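Local coordinates for protein replicative DNA helicase (Nostoc punctiforme, PDB 4O1R) that carries an intein, a protein-splicing element that probably excises itself from the helicase precursor and joins the flanking segments by a peptide bond, at residues Thr12-Gly17 with Ala32-Asn37; Glu44-Ser49 with Pro128-Phe133. All blocks are in the same frame, centred on the assembly; numbering follows the deposited sequence.

Overall arrangement
Both contacts lie near the surface, on the same side of the chain's centre, with their centres about 9 Å apart, and each involves one of two neighbouring antiparallel strands, 31-37 and 42-55. Contact 1 sets the turn after strand 10-12 against strand 31-37 through a backbone hydrogen bond, a methyl group over an indole face and bridging water. Contact 2 faces strand 42-55 with the loop that leads into strand 132-135; its direct touches are sparse, mostly carbon against oxygen, and a single water joins the two backbones. The contacts meet where Asn37 ND2 hydrogen-bonds Glu44 OE2 and Glu44 N probably bonds Ala35 O. Of the two, contact 1 also carries a sodium ion, bound by Asp15 O.

Contact 1: Thr12-Gly17 with Ala32-Asn37; sequences TLVDSG and AVWALN. With NA (sodium ion), chain C.
Val14 makes the polar and much of the apolar contact with strand 31-37. Its N-H points at Ala32 O (N to O 3.1 Å) in a nearly straight bond of 165° at the hydrogen, the donor standing above the carbonyl plane. Weaker CA-H...O contacts flank it, from Val33 CA to Thr12 O (3.4 Å) and from Leu13 CA to Ala32 O.

Apolar contact centres on the Trp34 indole. Val14 CG1 is anti to the backbone N (chi1 168°), and CG2, anti to the carbonyl carbon, lies over one face, 3.9 Å from the centroid of the five-membered ring, a CH-pi contact. Thr12 CB approaches CD1 at the ring edge, and Val14 CG2 also touches Ala32 CB.

One water accepts from Trp34 NE1 (3.0 Å) and donates to Val14 O, tying the indole edge to the turn. An alanine at Trp34 would probably leave Val14 CG2 without its aromatic cover and that water without its indole donor.

The turn closes through Gly17 N to Leu13 O (2.7 Å), and Asp15 O binds sodium at 2.4 Å alongside four waters. It is a surface turn of the intein's all-beta fold, with helical backbone angles at 14-16. Strand 31-37 bonds through its backbone to Ala46 and Glu44 of strand 42-55 and Val134 of strand 132-135, while Thr12 and Leu13 pack on strand 19-21.

Contact 2: Glu44-Ser49 with Pro128-Phe133; sequences EKAIVS and PGLHNF
Ser49 of segment 44-49 meets Pro128, whose ring lies against the serine side chain, with Pro128 CD 3.4 Å from Ser49 OG. With chi1 at 61°, OG sits between the backbone N and the carbonyl carbon; its hydrogen-bond partner is Thr126 OG1. Pro128 CD also rests 3.5 Å from Ile47 O.

Leu130 CD1 makes the apolar contact, to Ala46 CB at 4.4 Å, and also lies 3.9 Å from Glu44 OE1. The Glu44 chain is extended beyond CG and crosses the leucine at about a right angle; its other carboxylate oxygen, OE2, is bonded to Asn37 ND2.

The all-beta fold, with long curved antiparallel strands, is that of the Hint (Hedgehog/intein) family, and residues 128-131 belong to the loop that brings the chain from strand 106-126 into strand 132-135, close to the C-terminal end.

Water supplies the polar link: one molecule donates to Ile47 O (2.7 Å) and accepts from Gly129 N (3.0 Å), bridging the two backbones. Asn132, where strand 132-135 begins, gives a weak ND2 bond back to Leu130 O in the loop, while its OD1 accepts from Leu36 N of strand 31-37.

Contact 1: Thr12-Gly17 with Ala32-Asn37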
loop_
_atom_site.group_PDB
_atom_site.type_symbol
_atom_site.label_atom_id
_atom_site.label_comp_id
_atom_site.label_asym_id
_atom_site.label_seq_id
_atom_site.Cartn_x
_atom_site.Cartn_y
_atom_site.Cartn_z
ATOM N N THR A 12 -1.311 6.164 -7.456
ATOM C CA THR A 12 -1.225 6.647 -8.841
ATOM C C THR A 12 -2.523 6.434 -9.587
ATOM O O THR A 12 -2.993 5.297 -9.708
ATOM C CB THR A 12 -0.080 5.962 -9.609
ATOM O OG1 THR A 12 1.138 6.220 -8.914
ATOM C CG2 THR A 12 0.030 6.494 -11.045
ATOM N N LEU A 13 -3.102 7.523 -10.085
ATOM C CA LEU A 13 -4.261 7.441 -10.968
ATOM C C LEU A 13 -3.752 6.961 -12.324
ATOM O O LEU A 13 -2.861 7.575 -12.917
ATOM C CB LEU A 13 -4.970 8.795 -11.068
ATOM C CG LEU A 13 -5.432 9.384 -9.727
ATOM C CD1 LEU A 13 -6.050 10.753 -9.957
ATOM C CD2 LEU A 13 -6.407 8.479 -9.001
ATOM N N VAL A 14 -4.289 5.849 -12.809
ATOM C CA VAL A 14 -3.689 5.160 -13.954
ATOM C C VAL A 14 -3.556 6.025 -15.220
ATOM O O VAL A 14 -2.476 6.091 -15.812
ATOM C CB VAL A 14 -4.426 3.824 -14.269
ATOM C CG1 VAL A 14 -3.991 3.274 -15.612
ATOM C CG2 VAL A 14 -4.179 2.801 -13.174
ATOM N N ASP A 15 -4.623 6.698 -15.620
ATOM C CA ASP A 15 -4.580 7.374 -16.915
ATOM C C ASP A 15 -3.694 8.599 -16.909
ATOM O O ASP A 15 -2.870 8.787 -17.814
ATOM C CB ASP A 15 -5.971 7.724 -17.414
ATOM C CG ASP A 15 -6.689 6.537 -18.019
ATOM O OD1 ASP A 15 -6.052 5.481 -18.231
ATOM O OD2 ASP A 15 -7.897 6.683 -18.303
ATOM N N SER A 16 -3.838 9.437 -15.894
ATOM C CA SER A 16 -2.994 10.617 -15.841
ATOM C C SER A 16 -1.591 10.274 -15.375
ATOM O O SER A 16 -0.658 10.985 -15.701
ATOM C CB SER A 16 -3.597 11.659 -14.922
ATOM O OG SER A 16 -3.796 11.123 -13.640
ATOM N N GLY A 17 -1.445 9.191 -14.615
ATOM C CA GLY A 17 -0.161 8.890 -13.969
ATOM C C GLY A 17 0.123 9.827 -12.810
ATOM O O GLY A 17 1.238 9.887 -12.301
ATOM N N ALA A 32 -9.367 4.248 -11.451
ATOM C CA ALA A 32 -8.368 3.179 -11.460
ATOM C C ALA A 32 -7.027 3.568 -10.861
ATOM O O ALA A 32 -6.515 4.682 -11.081
ATOM C CB ALA A 32 -8.173 2.651 -12.865
ATOM N N VAL A 33 -6.478 2.625 -10.099
ATOM C CA VAL A 33 -5.127 2.694 -9.547
ATOM C C VAL A 33 -4.383 1.422 -9.974
ATOM O O VAL A 33 -4.954 0.570 -10.660
ATOM C CB VAL A 33 -5.143 2.874 -8.005
ATOM C CG1 VAL A 33 -5.936 4.128 -7.633
ATOM C CG2 VAL A 33 -5.736 1.651 -7.307
ATOM N N TRP A 34 -3.118 1.293 -9.584
ATOM C CA TRP A 34 -2.381 0.057 -9.851
ATOM C C TRP A 34 -2.532 -0.931 -8.707
ATOM O O TRP A 34 -2.564 -0.541 -7.541
ATOM C CB TRP A 34 -0.900 0.333 -10.112
ATOM C CG TRP A 34 -0.697 1.037 -11.398
ATOM C CD1 TRP A 34 -0.412 2.361 -11.570
ATOM C CD2 TRP A 34 -0.818 0.473 -12.706
ATOM N NE1 TRP A 34 -0.320 2.651 -12.911
ATOM C CE2 TRP A 34 -0.574 1.513 -13.632
ATOM C CE3 TRP A 34 -1.101 -0.813 -13.191
ATOM C CZ2 TRP A 34 -0.606 1.307 -15.012
ATOM C CZ3 TRP A 34 -1.134 -1.014 -14.570
ATOM C CH2 TRP A 34 -0.883 0.041 -15.459
ATOM N N ALA A 35 -2.626 -2.207 -9.059
ATOM C CA ALA A 35 -2.738 -3.290 -8.081
ATOM C C ALA A 35 -2.050 -4.532 -8.602
ATOM O O ALA A 35 -1.811 -4.682 -9.799
ATOM C CB ALA A 35 -4.201 -3.595 -7.784
ATOM N N LEU A 36 -1.752 -5.443 -7.693
ATOM C CA LEU A 36 -1.111 -6.683 -8.074
ATOM C C LEU A 36 -2.137 -7.769 -8.376
ATOM O O LEU A 36 -3.029 -8.031 -7.569
ATOM C CB LEU A 36 -0.198 -7.141 -6.934
ATOM C CG LEU A 36 0.517 -8.481 -7.144
ATOM C CD1 LEU A 36 1.585 -8.394 -8.215
ATOM C CD2 LEU A 36 1.112 -8.933 -5.824
ATOM N N ASN A 37 -2.010 -8.384 -9.545
ATOM C CA ASN A 37 -2.694 -9.648 -9.802
ATOM C C ASN A 37 -1.787 -10.768 -9.290
ATOM O O ASN A 37 -0.743 -11.027 -9.865
ATOM C CB ASN A 37 -3.000 -9.809 -11.297
ATOM C CG ASN A 37 -3.709 -11.105 -11.612
ATOM O OD1 ASN A 37 -3.615 -12.078 -10.863
ATOM N ND2 ASN A 37 -4.429 -11.126 -12.729
HETATM NA NA NA C . -0.915 8.801 -19.227
HETATM O O HOH W 1 -1.456 3.058 -7.293
HETATM O O HOH W 2 0.085 5.018 -14.640
HETATM O O HOH W 3 -0.217 7.073 -17.707
HETATM O O HOH W 4 0.489 10.514 -18.215
HETATM O O HOH W 5 0.942 8.631 -20.741
HETATM O O HOH W 6 -2.378 7.346 -20.589
#

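Contact 2: Glu44-Ser49 with Pro128-Phe133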
loop_
_atom_site.group_PDB
_atom_site.type_symbol
_atom_site.label_atom_id
_atom_site.label_comp_id
_atom_site.label_asym_id
_atom_site.label_seq_id
_atom_site.Cartn_x
_atom_site.Cartn_y
_atom_site.Cartn_z
ATOM N N GLU A 44 -1.718 -4.581 -12.554
ATOM C CA GLU A 44 -2.893 -4.364 -13.401
ATOM C C GLU A 44 -3.648 -3.144 -12.922
ATOM O O GLU A 44 -3.558 -2.764 -11.757
ATOM C CB GLU A 44 -3.856 -5.555 -13.332
ATOM C CG GLU A 44 -3.398 -6.832 -14.000
ATOM C CD GLU A 44 -4.450 -7.926 -13.926
ATOM O OE1 GLU A 44 -5.555 -7.684 -13.386
ATOM O OE2 GLU A 44 -4.171 -9.036 -14.412
ATOM N N LYS A 45 -4.391 -2.530 -13.832
ATOM C CA LYS A 45 -5.311 -1.449 -13.486
ATOM C C LYS A 45 -6.469 -2.021 -12.671
ATOM O O LYS A 45 -7.023 -3.068 -13.016
ATOM C CB LYS A 45 -5.841 -0.784 -14.759
ATOM C CG LYS A 45 -4.739 -0.359 -15.717
ATOM C CD LYS A 45 -5.289 0.166 -17.029
ATOM C CE LYS A 45 -4.156 0.492 -17.996
ATOM N NZ LYS A 45 -4.668 1.160 -19.228
ATOM N N ALA A 46 -6.832 -1.321 -11.600
ATOM C CA ALA A 46 -7.849 -1.789 -10.662
ATOM C C ALA A 46 -8.758 -0.653 -10.209
ATOM O O ALA A 46 -8.285 0.401 -9.786
ATOM C CB ALA A 46 -7.188 -2.434 -9.458
ATOM N N ILE A 47 -10.062 -0.885 -10.265
ATOM C CA ILE A 47 -11.048 0.120 -9.873
ATOM C C ILE A 47 -11.210 0.228 -8.352
ATOM O O ILE A 47 -11.321 -0.776 -7.636
ATOM C CB ILE A 47 -12.427 -0.133 -10.549
ATOM C CG1 ILE A 47 -12.294 -0.004 -12.068
ATOM C CG2 ILE A 47 -13.515 0.809 -9.984
ATOM C CD1 ILE A 47 -11.924 1.380 -12.575
ATOM N N VAL A 48 -11.221 1.462 -7.871
ATOM C CA VAL A 48 -11.473 1.772 -6.476
ATOM C C VAL A 48 -12.945 2.132 -6.310
ATOM O O VAL A 48 -13.447 3.020 -6.999
ATOM C CB VAL A 48 -10.590 2.959 -6.027
ATOM C CG1 VAL A 48 -10.946 3.412 -4.615
ATOM C CG2 VAL A 48 -9.114 2.596 -6.128
ATOM N N SER A 49 -13.627 1.432 -5.402
ATOM C CA SER A 49 -15.053 1.655 -5.158
ATOM C C SER A 49 -15.365 2.593 -3.992
ATOM O O SER A 49 -16.488 3.079 -3.868
ATOM C CB SER A 49 -15.747 0.313 -4.903
ATOM O OG SER A 49 -15.196 -0.324 -3.762
ATOM N N PRO A 128 -12.492 -3.755 -5.027
ATOM C CA PRO A 128 -13.274 -4.998 -4.937
ATOM C C PRO A 128 -12.777 -6.151 -5.792
ATOM O O PRO A 128 -13.121 -7.298 -5.507
ATOM C CB PRO A 128 -14.680 -4.574 -5.364
ATOM C CG PRO A 128 -14.522 -3.296 -6.071
ATOM C CD PRO A 128 -13.310 -2.624 -5.499
ATOM N N GLY A 129 -11.970 -5.885 -6.813
ATOM C CA GLY A 129 -11.473 -6.992 -7.636
ATOM C C GLY A 129 -10.316 -7.720 -6.970
ATOM O O GLY A 129 -10.450 -8.847 -6.485
ATOM N N LEU A 130 -9.180 -7.040 -6.937
ATOM C CA LEU A 130 -7.912 -7.616 -6.511
ATOM C C LEU A 130 -7.594 -7.443 -5.019
ATOM O O LEU A 130 -6.674 -8.081 -4.503
ATOM C CB LEU A 130 -6.785 -7.044 -7.387
ATOM C CG LEU A 130 -6.855 -7.419 -8.875
ATOM C CD1 LEU A 130 -5.874 -6.611 -9.692
ATOM C CD2 LEU A 130 -6.587 -8.910 -9.059
ATOM N N HIS A 131 -8.353 -6.581 -4.336
ATOM C CA HIS A 131 -8.250 -6.364 -2.879
ATOM C C HIS A 131 -6.881 -5.861 -2.405
ATOM O O HIS A 131 -6.497 -6.067 -1.256
ATOM C CB HIS A 131 -8.663 -7.620 -2.094
ATOM C CG HIS A 131 -9.995 -8.175 -2.500
ATOM N ND1 HIS A 131 -11.183 -7.540 -2.213
ATOM C CD2 HIS A 131 -10.322 -9.305 -3.169
ATOM C CE1 HIS A 131 -12.187 -8.259 -2.685
ATOM N NE2 HIS A 131 -11.691 -9.331 -3.276
ATOM N N ASN A 132 -6.165 -5.170 -3.285
ATOM C CA ASN A 132 -4.872 -4.585 -2.941
ATOM C C ASN A 132 -4.615 -3.410 -3.851
ATOM O O ASN A 132 -5.318 -3.212 -4.843
ATOM C CB ASN A 132 -3.728 -5.625 -3.002
ATOM C CG ASN A 132 -3.266 -5.938 -4.427
ATOM O OD1 ASN A 132 -2.489 -5.193 -5.029
ATOM N ND2 ASN A 132 -3.720 -7.068 -4.953
ATOM N N PHE A 133 -3.634 -2.601 -3.501
ATOM C CA PHE A 133 -3.249 -1.512 -4.376
ATOM C C PHE A 133 -1.838 -1.083 -4.057
ATOM O O PHE A 133 -1.276 -1.482 -3.021
ATOM C CB PHE A 133 -4.233 -0.322 -4.299
ATOM C CG PHE A 133 -4.366 0.295 -2.927
ATOM C CD1 PHE A 133 -5.257 -0.244 -1.994
ATOM C CD2 PHE A 133 -3.642 1.438 -2.572
ATOM C CE1 PHE A 133 -5.402 0.333 -0.716
ATOM C CE2 PHE A 133 -3.783 2.020 -1.305
ATOM C CZ PHE A 133 -4.658 1.463 -0.377
HETATM O O HOH W 7 -11.574 -3.364 -8.342
#